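Local atomic coordinates of post-proline cleaving enzyme (Rickettsia typhi, PDB entry 4HVT), a protein that probably cleaves peptides on the carboxyl side of proline, as a serine-type endopeptidase of the prolyl oligopeptidase family. Residues E62-F67 / Y694-Y699; I66-R71 / M88-P93; G584-E589 / P639-T644. All blocks are in the same frame, centred on the assembly; numbering follows the deposited sequence.

Contact 1: residues E62-F67 / Y694-Y699; sequences EIETIF and YFINLY
Helix 56-67, which precedes the propeller strands in the chain, packs through Ile63 against Ile696 of the last helix of the alpha/beta-hydrolase fold, consistent with prolyl oligopeptidases, where N-terminal residues complete the catalytic domain. The two run roughly antiparallel: the axes of the short segments come to 9.9 Å at an angle of 145°, and no hydrogen bond joins them. At the centre, Ile63 CB rests 3.6 Å from Ile696 CG1, and the CG1 and CG2 branches of Ile63 both lie close to that same methylene. The CD1 tip of Ile63 reaches on into the other helix, 3.9 Å from the carbonyl O of Phe695 and 4.2 Å from Tyr699 CD2. One turn along, the side chains of Phe67 and Phe695 cross at about a right angle, with Phe67 CZ 3.6 Å from Phe695 CD2. Phe695 CG stands anti to its carbonyl carbon (chi1 -73°), and from there the ring meets Phe67, while Tyr694 CD1 lies over the centre of one of its faces. Ile66, Phe67 and Tyr699 also touch Ile499 of helix 498-505, while Leu698 packs on Ala587 and Glu589, so helix 688-706 lies between helix 56-67 and strand 585-589.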
loop_
_atom_site.group_PDB
_atom_site.type_symbol
_atom_site.label_atom_id
_atom_site.label_comp_id
_atom_site.label_asym_id
_atom_site.label_seq_id
_atom_site.Cartn_x
_atom_site.Cartn_y
_atom_site.Cartn_z
ATOM N N GLU A 62 11.377 -23.766 -0.014
ATOM C CA GLU A 62 10.408 -23.306 -0.987
ATOM C C GLU A 62 10.425 -21.795 -1.083
ATOM O O GLU A 62 10.379 -21.261 -2.172
ATOM C CB GLU A 62 9.012 -23.789 -0.642
ATOM C CG GLU A 62 8.902 -25.288 -0.632
ATOM C CD GLU A 62 7.892 -25.796 -1.610
ATOM O OE1 GLU A 62 8.008 -25.415 -2.812
ATOM O OE2 GLU A 62 7.014 -26.575 -1.178
ATOM N N ILE A 63 10.531 -21.115 0.061
ATOM C CA ILE A 63 10.514 -19.646 0.056
ATOM C C ILE A 63 11.777 -19.055 -0.529
ATOM O O ILE A 63 11.738 -18.121 -1.324
ATOM C CB ILE A 63 10.380 -19.110 1.492
ATOM C CG1 ILE A 63 9.129 -19.679 2.164
ATOM C CG2 ILE A 63 10.500 -17.606 1.489
ATOM C CD1 ILE A 63 7.876 -18.891 2.025
ATOM N N GLU A 64 12.919 -19.621 -0.141
ATOM C CA GLU A 64 14.192 -19.168 -0.677
ATOM C C GLU A 64 14.261 -19.375 -2.209
ATOM O O GLU A 64 14.741 -18.502 -2.933
ATOM C CB GLU A 64 15.347 -19.822 0.057
ATOM C CG GLU A 64 15.435 -19.328 1.494
ATOM C CD GLU A 64 16.692 -19.726 2.217
ATOM O OE1 GLU A 64 17.326 -20.726 1.828
ATOM O OE2 GLU A 64 17.027 -19.033 3.195
ATOM N N THR A 65 13.727 -20.482 -2.691
ATOM C CA THR A 65 13.715 -20.728 -4.145
ATOM C C THR A 65 12.969 -19.613 -4.860
ATOM O O THR A 65 13.329 -19.248 -5.975
ATOM C CB THR A 65 13.063 -22.075 -4.500
ATOM O OG1 THR A 65 13.837 -23.095 -3.888
ATOM C CG2 THR A 65 13.031 -22.326 -6.011
ATOM N N ILE A 66 11.909 -19.115 -4.243
ATOM C CA ILE A 66 11.084 -18.095 -4.891
ATOM C C ILE A 66 11.731 -16.714 -4.752
ATOM O O ILE A 66 11.835 -15.951 -5.723
ATOM C CB ILE A 66 9.660 -18.054 -4.325
ATOM C CG1 ILE A 66 8.888 -19.314 -4.749
ATOM C CG2 ILE A 66 8.934 -16.814 -4.805
ATOM C CD1 ILE A 66 7.705 -19.652 -3.859
ATOM N N PHE A 67 12.144 -16.376 -3.543
ATOM C CA PHE A 67 12.628 -15.037 -3.280
ATOM C C PHE A 67 13.941 -14.754 -3.990
ATOM O O PHE A 67 14.186 -13.610 -4.421
ATOM C CB PHE A 67 12.809 -14.777 -1.772
ATOM C CG PHE A 67 11.601 -14.246 -1.077
ATOM C CD1 PHE A 67 10.457 -15.005 -0.934
ATOM C CD2 PHE A 67 11.645 -13.018 -0.460
ATOM C CE1 PHE A 67 9.358 -14.523 -0.232
ATOM C CE2 PHE A 67 10.541 -12.531 0.223
ATOM C CZ PHE A 67 9.403 -13.293 0.338
ATOM N N TYR A 694 11.010 -13.585 7.356
ATOM C CA TYR A 694 9.669 -13.332 7.865
ATOM C C TYR A 694 8.633 -14.327 7.299
ATOM O O TYR A 694 7.870 -14.954 8.045
ATOM C CB TYR A 694 9.296 -11.896 7.501
ATOM C CG TYR A 694 7.973 -11.452 7.991
ATOM C CD1 TYR A 694 6.817 -11.702 7.283
ATOM C CD2 TYR A 694 7.862 -10.777 9.225
ATOM C CE1 TYR A 694 5.589 -11.287 7.753
ATOM C CE2 TYR A 694 6.648 -10.296 9.662
ATOM C CZ TYR A 694 5.517 -10.591 8.981
ATOM O OH TYR A 694 4.313 -10.158 9.385
ATOM N N PHE A 695 8.646 -14.522 5.987
ATOM C CA PHE A 695 7.703 -15.453 5.362
ATOM C C PHE A 695 7.984 -16.940 5.608
ATOM O O PHE A 695 7.066 -17.734 5.671
ATOM C CB PHE A 695 7.529 -15.148 3.883
ATOM C CG PHE A 695 6.718 -13.908 3.669
ATOM C CD1 PHE A 695 5.385 -13.861 4.129
ATOM C CD2 PHE A 695 7.309 -12.765 3.216
ATOM C CE1 PHE A 695 4.613 -12.731 3.986
ATOM C CE2 PHE A 695 6.542 -11.625 3.037
ATOM C CZ PHE A 695 5.206 -11.599 3.449
ATOM N N ILE A 696 9.235 -17.289 5.807
ATOM C CA ILE A 696 9.551 -18.638 6.277
ATOM C C ILE A 696 8.954 -18.883 7.660
ATOM O O ILE A 696 8.408 -19.955 7.933
ATOM C CB ILE A 696 11.083 -18.893 6.304
ATOM C CG1 ILE A 696 11.678 -18.898 4.887
ATOM C CG2 ILE A 696 11.423 -20.174 7.037
ATOM C CD1 ILE A 696 13.149 -18.513 4.923
ATOM N N ASN A 697 9.105 -17.911 8.548
ATOM C CA ASN A 697 8.545 -18.031 9.898
ATOM C C ASN A 697 7.026 -18.110 9.859
ATOM O O ASN A 697 6.412 -19.012 10.493
ATOM C CB ASN A 697 8.993 -16.878 10.730
ATOM C CG ASN A 697 10.439 -17.001 11.167
ATOM O OD1 ASN A 697 10.975 -18.121 11.279
ATOM N ND2 ASN A 697 11.084 -15.844 11.459
ATOM N N LEU A 698 6.427 -17.234 9.056
ATOM C CA LEU A 698 4.979 -17.181 8.961
ATOM C C LEU A 698 4.364 -18.460 8.380
ATOM O O LEU A 698 3.363 -18.974 8.907
ATOM C CB LEU A 698 4.559 -15.938 8.147
ATOM C CG LEU A 698 3.048 -15.679 8.188
ATOM C CD1 LEU A 698 2.688 -14.234 8.368
ATOM C CD2 LEU A 698 2.466 -16.278 6.926
ATOM N N TYR A 699 4.948 -18.927 7.287
ATOM C CA TYR A 699 4.427 -20.132 6.598
ATOM C C TYR A 699 4.761 -21.417 7.360
ATOM O O TYR A 699 3.971 -22.337 7.318
ATOM C CB TYR A 699 4.778 -20.173 5.100
ATOM C CG TYR A 699 3.833 -19.313 4.332
ATOM C CD1 TYR A 699 2.536 -19.740 4.058
ATOM C CD2 TYR A 699 4.219 -18.086 3.881
ATOM C CE1 TYR A 699 1.656 -18.936 3.376
ATOM C CE2 TYR A 699 3.345 -17.275 3.207
ATOM C CZ TYR A 699 2.074 -17.697 2.955
ATOM O OH TYR A 699 1.205 -16.877 2.272
#

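Contact 2: residues I66-R71 / M88-P93; sequences IFYDQR and MDDKNP. With EDO (1,2-ethanediol), chain C.
Asp90 lays its CB over one face of the Tyr68 ring, a CH-pi contact with CB 3.7 Å from the ring centroid and 16° off the normal. The methylene sits toward the CG and CD1 side of the ring, where the backbone N of Asp90 also approaches, 3.5 Å from Tyr68 CD1. With Asp90 CG set between its own backbone N and carbonyl carbon (chi1 54°), the carboxylate passes beside Tyr68 CB, its plane 27° from that of the ring. The direct polar link comes from Gln70, whose chain bends at chi2 and whose NE2 donates to Asp89 OD2 at 3.0 Å. It lies close to the plane of the Gln70 amide and comes to OD2 from the anti side, well tilted out of the carboxylate plane. A water accepts from the same NE2 and donates to Tyr68 O and Asp90 OD1, joining both segments.

Behind this first shell, Asp89 OD1 accepts from Asn92 N at 2.8 Å, an Asx motif that folds the 88-93 loop, while OD2 has a second donor in Trp87 NE1. A 1,2-ethanediol, probably from the crystallisation liquor, accepts from Met88 N. Asp69 forms an Asx turn with Arg71 N and a salt bridge with Arg71 NH2. Lys72 NZ bonds to both Phe67 O and Met88 O.

The contact thus joins an aromatic face to polar bonds at the surface, where the turn between strands 82-87 and 96-101 of the first propeller sheet meets the end of helix 56-67; the donors around Asp89 would probably help to stabilise its negative charge.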
loop_
_atom_site.group_PDB
_atom_site.type_symbol
_atom_site.label_atom_id
_atom_site.label_comp_id
_atom_site.label_asym_id
_atom_site.label_seq_id
_atom_site.Cartn_x
_atom_site.Cartn_y
_atom_site.Cartn_z
ATOM N N ILE A 66 11.909 -19.115 -4.243
ATOM C CA ILE A 66 11.084 -18.095 -4.891
ATOM C C ILE A 66 11.731 -16.714 -4.752
ATOM O O ILE A 66 11.835 -15.951 -5.723
ATOM C CB ILE A 66 9.660 -18.054 -4.325
ATOM C CG1 ILE A 66 8.888 -19.314 -4.749
ATOM C CG2 ILE A 66 8.934 -16.814 -4.805
ATOM C CD1 ILE A 66 7.705 -19.652 -3.859
ATOM N N PHE A 67 12.144 -16.376 -3.543
ATOM C CA PHE A 67 12.628 -15.037 -3.280
ATOM C C PHE A 67 13.941 -14.754 -3.990
ATOM O O PHE A 67 14.186 -13.610 -4.421
ATOM C CB PHE A 67 12.809 -14.777 -1.772
ATOM C CG PHE A 67 11.601 -14.246 -1.077
ATOM C CD1 PHE A 67 10.457 -15.005 -0.934
ATOM C CD2 PHE A 67 11.645 -13.018 -0.460
ATOM C CE1 PHE A 67 9.358 -14.523 -0.232
ATOM C CE2 PHE A 67 10.541 -12.531 0.223
ATOM C CZ PHE A 67 9.403 -13.293 0.338
ATOM N N TYR A 68 14.779 -15.789 -4.144
ATOM C CA TYR A 68 16.108 -15.606 -4.748
ATOM C C TYR A 68 16.149 -16.147 -6.166
ATOM O O TYR A 68 17.219 -16.404 -6.706
ATOM C CB TYR A 68 17.198 -16.266 -3.886
ATOM C CG TYR A 68 17.140 -15.839 -2.424
ATOM C CD1 TYR A 68 16.794 -14.529 -2.066
ATOM C CD2 TYR A 68 17.436 -16.746 -1.398
ATOM C CE1 TYR A 68 16.724 -14.146 -0.738
ATOM C CE2 TYR A 68 17.388 -16.362 -0.055
ATOM C CZ TYR A 68 17.003 -15.066 0.274
ATOM O OH TYR A 68 16.967 -14.651 1.608
ATOM N N ASP A 69 14.982 -16.357 -6.757
ATOM C CA ASP A 69 14.906 -16.906 -8.115
ATOM C C ASP A 69 15.401 -15.882 -9.148
ATOM O O ASP A 69 14.879 -14.779 -9.261
ATOM C CB ASP A 69 13.457 -17.339 -8.377
ATOM C CG ASP A 69 13.267 -18.100 -9.665
ATOM O OD1 ASP A 69 14.259 -18.428 -10.319
ATOM O OD2 ASP A 69 12.080 -18.369 -9.986
ATOM N N GLN A 70 16.415 -16.265 -9.927
ATOM C CA GLN A 70 16.829 -15.411 -11.032
ATOM C C GLN A 70 15.745 -15.328 -12.133
ATOM O O GLN A 70 15.828 -14.480 -13.009
ATOM C CB GLN A 70 18.158 -15.917 -11.632
ATOM C CG GLN A 70 19.359 -15.744 -10.711
ATOM C CD GLN A 70 19.576 -14.307 -10.299
ATOM O OE1 GLN A 70 19.778 -13.440 -11.147
ATOM N NE2 GLN A 70 19.514 -14.030 -8.990
ATOM N N ARG A 71 14.733 -16.187 -12.097
ATOM C CA ARG A 71 13.637 -16.094 -13.076
ATOM C C ARG A 71 12.468 -15.233 -12.603
ATOM O O ARG A 71 11.463 -15.183 -13.267
ATOM C CB ARG A 71 13.152 -17.485 -13.525
ATOM C CG ARG A 71 14.228 -18.397 -14.100
ATOM C CD ARG A 71 13.701 -19.850 -14.201
ATOM N NE ARG A 71 13.053 -20.078 -12.921
ATOM C CZ ARG A 71 12.234 -21.063 -12.561
ATOM N NH1 ARG A 71 11.959 -22.127 -13.354
ATOM N NH2 ARG A 71 11.745 -20.994 -11.310
ATOM N N MET A 88 15.956 -7.120 -6.537
ATOM C CA MET A 88 16.561 -7.690 -5.350
ATOM C C MET A 88 16.755 -9.204 -5.527
ATOM O O MET A 88 15.913 -9.882 -6.092
ATOM C CB MET A 88 15.676 -7.490 -4.109
ATOM C CG MET A 88 15.544 -6.043 -3.673
ATOM S SD MET A 88 14.240 -5.837 -2.420
ATOM C CE MET A 88 12.890 -5.711 -3.550
ATOM N N ASP A 89 17.845 -9.704 -4.962
ATOM C CA ASP A 89 18.036 -11.167 -4.841
ATOM C C ASP A 89 18.906 -11.484 -3.656
ATOM O O ASP A 89 19.124 -10.624 -2.811
ATOM C CB ASP A 89 18.561 -11.783 -6.155
ATOM C CG ASP A 89 19.932 -11.252 -6.579
ATOM O OD1 ASP A 89 20.675 -10.681 -5.764
ATOM O OD2 ASP A 89 20.269 -11.397 -7.789
ATOM N N ASP A 90 19.429 -12.717 -3.550
ATOM C CA ASP A 90 20.268 -13.029 -2.365
ATOM C C ASP A 90 21.638 -12.336 -2.394
ATOM O O ASP A 90 22.244 -12.091 -1.338
ATOM C CB ASP A 90 20.457 -14.525 -2.206
ATOM C CG ASP A 90 20.992 -15.169 -3.440
ATOM O OD1 ASP A 90 20.614 -14.802 -4.571
ATOM O OD2 ASP A 90 21.832 -16.079 -3.295
ATOM N N LYS A 91 22.134 -12.001 -3.580
ATOM C CA LYS A 91 23.395 -11.250 -3.692
ATOM C C LYS A 91 23.170 -9.776 -3.376
ATOM O O LYS A 91 24.048 -9.123 -2.838
ATOM C CB LYS A 91 23.986 -11.328 -5.108
ATOM N N ASN A 92 21.991 -9.257 -3.737
ATOM C CA ASN A 92 21.656 -7.819 -3.595
ATOM C C ASN A 92 20.315 -7.708 -2.903
ATOM O O ASN A 92 19.278 -7.393 -3.520
ATOM C CB ASN A 92 21.615 -7.089 -4.955
ATOM C CG ASN A 92 22.993 -6.753 -5.458
ATOM O OD1 ASN A 92 23.647 -5.825 -4.959
ATOM N ND2 ASN A 92 23.459 -7.515 -6.419
ATOM N N PRO A 93 20.315 -8.007 -1.602
ATOM C CA PRO A 93 19.040 -7.918 -0.912
ATOM C C PRO A 93 18.474 -6.523 -0.717
ATOM O O PRO A 93 17.259 -6.387 -0.632
ATOM C CB PRO A 93 19.329 -8.582 0.442
ATOM C CG PRO A 93 20.790 -8.366 0.664
ATOM C CD PRO A 93 21.385 -8.530 -0.723
HETATM C C1 EDO C . 12.381 -8.641 -8.458
HETATM O O1 EDO C . 13.006 -7.869 -7.401
HETATM C C2 EDO C . 11.601 -7.677 -9.361
HETATM O O2 EDO C . 12.452 -6.827 -10.160
HETATM O O HOH W 1 19.779 -16.050 -7.029
#

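Contact 3: residues G584-E589 / P639-T644; sequences GAVACE and PTVLIT
Val586 and Val641 are paired in register on neighbouring parallel strands of the central sheet of the alpha/beta-hydrolase fold, whose short segments run 13° apart. Four backbone hydrogen bonds hold them: Val586 N to Thr640 O, Leu642 N to Val586 O at 2.8 Å, Cys588 N to Leu642 O, also at 2.8 Å, and Thr644 N to Cys588 O. CA-H...O contacts accompany this ladder, as from Val641 CA to Val586 O at 3.2 Å. Where it begins, a water bridges Gly584 O and Thr640 N.

Apolar contacts cover the face carrying Val586, Cys588, Val641 and Ile643. Val641 CG2, anti to its backbone N, lies 3.9 Å from Val586 CB and also comes near Cys588 CB. Val586 CG2 reaches back to Pro639 CG at the same distance. Met576 of helix 567-578 packs on Val586, Pro639 and Val641.

The other face is mixed in character. Ala585 CB meets Thr640 CG2, whereas Glu589 and Thr644 point the same way side by side. With chi1 at 73°, between backbone N and carbonyl carbon, Thr644 OG1 comes 3.2 Å from Glu589 CA. Tyr694 OH hydrogen-bonds to both Glu589 OE1 and Thr644 OG1, and Val590 N also bonds to that OG1.

Buried Glu589 thus meets a tyrosine hydroxyl at OE1, with a long, weak ion pair from OE2 to Lys563, so the polar atoms on this face are satisfied largely by hydrogen bonding.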
loop_
_atom_site.group_PDB
_atom_site.type_symbol
_atom_site.label_atom_id
_atom_site.label_comp_id
_atom_site.label_asym_id
_atom_site.label_seq_id
_atom_site.Cartn_x
_atom_site.Cartn_y
_atom_site.Cartn_z
ATOM N N GLY A 584 -8.461 -21.923 13.842
ATOM C CA GLY A 584 -7.396 -22.795 14.348
ATOM C C GLY A 584 -6.019 -22.137 14.453
ATOM O O GLY A 584 -5.134 -22.651 15.158
ATOM N N ALA A 585 -5.817 -21.030 13.746
ATOM C CA ALA A 585 -4.563 -20.276 13.774
ATOM C C ALA A 585 -4.775 -18.835 13.246
ATOM O O ALA A 585 -5.697 -18.537 12.463
ATOM C CB ALA A 585 -3.477 -20.960 12.955
ATOM N N VAL A 586 -3.971 -17.966 13.799
ATOM C CA VAL A 586 -4.036 -16.552 13.490
ATOM C C VAL A 586 -2.629 -15.960 13.292
ATOM O O VAL A 586 -1.717 -16.248 14.054
ATOM C CB VAL A 586 -4.700 -15.781 14.628
ATOM C CG1 VAL A 586 -4.876 -14.321 14.253
ATOM C CG2 VAL A 586 -6.073 -16.332 15.015
ATOM N N ALA A 587 -2.470 -15.101 12.288
ATOM C CA ALA A 587 -1.285 -14.236 12.169
ATOM C C ALA A 587 -1.745 -12.772 12.179
ATOM O O ALA A 587 -2.533 -12.360 11.356
ATOM C CB ALA A 587 -0.474 -14.586 10.939
ATOM N N CYS A 588 -1.331 -12.064 13.231
ATOM C CA CYS A 588 -1.654 -10.690 13.521
ATOM C C CYS A 588 -0.390 -9.887 13.245
ATOM O O CYS A 588 0.543 -9.841 14.068
ATOM C CB CYS A 588 -2.047 -10.638 14.965
ATOM S SG CYS A 588 -2.617 -9.021 15.506
ATOM N N GLU A 589 -0.337 -9.280 12.067
ATOM C CA GLU A 589 0.913 -8.732 11.577
ATOM C C GLU A 589 0.920 -7.208 11.682
ATOM O O GLU A 589 -0.066 -6.571 11.274
ATOM C CB GLU A 589 1.102 -9.110 10.119
ATOM C CG GLU A 589 0.969 -10.582 9.856
ATOM C CD GLU A 589 1.168 -10.909 8.403
ATOM O OE1 GLU A 589 2.323 -10.804 7.903
ATOM O OE2 GLU A 589 0.145 -11.272 7.755
ATOM N N PRO A 639 -7.248 -19.375 19.563
ATOM C CA PRO A 639 -6.457 -20.051 18.546
ATOM C C PRO A 639 -5.024 -19.540 18.679
ATOM O O PRO A 639 -4.830 -18.371 19.053
ATOM C CB PRO A 639 -7.100 -19.626 17.222
ATOM C CG PRO A 639 -8.027 -18.543 17.529
ATOM C CD PRO A 639 -8.279 -18.496 19.022
ATOM N N THR A 640 -4.062 -20.425 18.400
ATOM C CA THR A 640 -2.638 -20.100 18.403
ATOM C C THR A 640 -2.426 -18.940 17.457
ATOM O O THR A 640 -2.986 -18.929 16.368
ATOM C CB THR A 640 -1.768 -21.299 17.972
ATOM O OG1 THR A 640 -0.377 -21.005 18.144
ATOM C CG2 THR A 640 -2.047 -21.798 16.557
ATOM N N VAL A 641 -1.647 -17.967 17.905
ATOM C CA VAL A 641 -1.481 -16.738 17.169
ATOM C C VAL A 641 -0.005 -16.403 17.028
ATOM O O VAL A 641 0.790 -16.554 17.966
ATOM C CB VAL A 641 -2.262 -15.562 17.793
ATOM C CG1 VAL A 641 -1.906 -15.398 19.239
ATOM C CG2 VAL A 641 -2.005 -14.255 17.058
ATOM N N LEU A 642 0.363 -15.940 15.836
ATOM C CA LEU A 642 1.672 -15.360 15.561
ATOM C C LEU A 642 1.509 -13.847 15.499
ATOM O O LEU A 642 0.684 -13.355 14.773
ATOM C CB LEU A 642 2.196 -15.850 14.184
ATOM C CG LEU A 642 3.491 -15.186 13.679
ATOM C CD1 LEU A 642 4.655 -15.402 14.632
ATOM C CD2 LEU A 642 3.944 -15.765 12.323
ATOM N N ILE A 643 2.240 -13.123 16.350
ATOM C CA ILE A 643 2.109 -11.649 16.440
ATOM C C ILE A 643 3.408 -11.061 15.955
ATOM O O ILE A 643 4.490 -11.482 16.362
ATOM C CB ILE A 643 1.892 -11.226 17.880
ATOM C CG1 ILE A 643 0.612 -11.846 18.501
ATOM C CG2 ILE A 643 1.820 -9.742 17.928
ATOM C CD1 ILE A 643 0.521 -11.761 20.029
ATOM N N THR A 644 3.345 -10.110 15.041
ATOM C CA THR A 644 4.600 -9.493 14.554
ATOM C C THR A 644 4.584 -7.973 14.675
ATOM O O THR A 644 3.547 -7.340 14.479
ATOM C CB THR A 644 4.898 -9.890 13.091
ATOM O OG1 THR A 644 3.993 -9.204 12.172
ATOM C CG2 THR A 644 4.770 -11.397 12.915
HETATM O O HOH W 2 -5.203 -23.157 17.726
#

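From the N terminus, helix 56-67 supplies the first half of both contact 1 and contact 2, which share Ile66 and Phe67 and lie with centres about 12 Å apart. Contact 2 closes first, a short loop through strand 82-87 back to the helix end. The chain then completes the propeller and enters the hydrolase fold, where contact 3 pairs strands 585-589 and 640-646. Contact 1 closes last, through helix 688-706, so contact 3 nests within its long loop, whereas contacts 2 and 3 follow in series. Tyr694 and Leu698 touch contact 3 directly, and helix 688-706 thus links helix 56-67 to the central sheet.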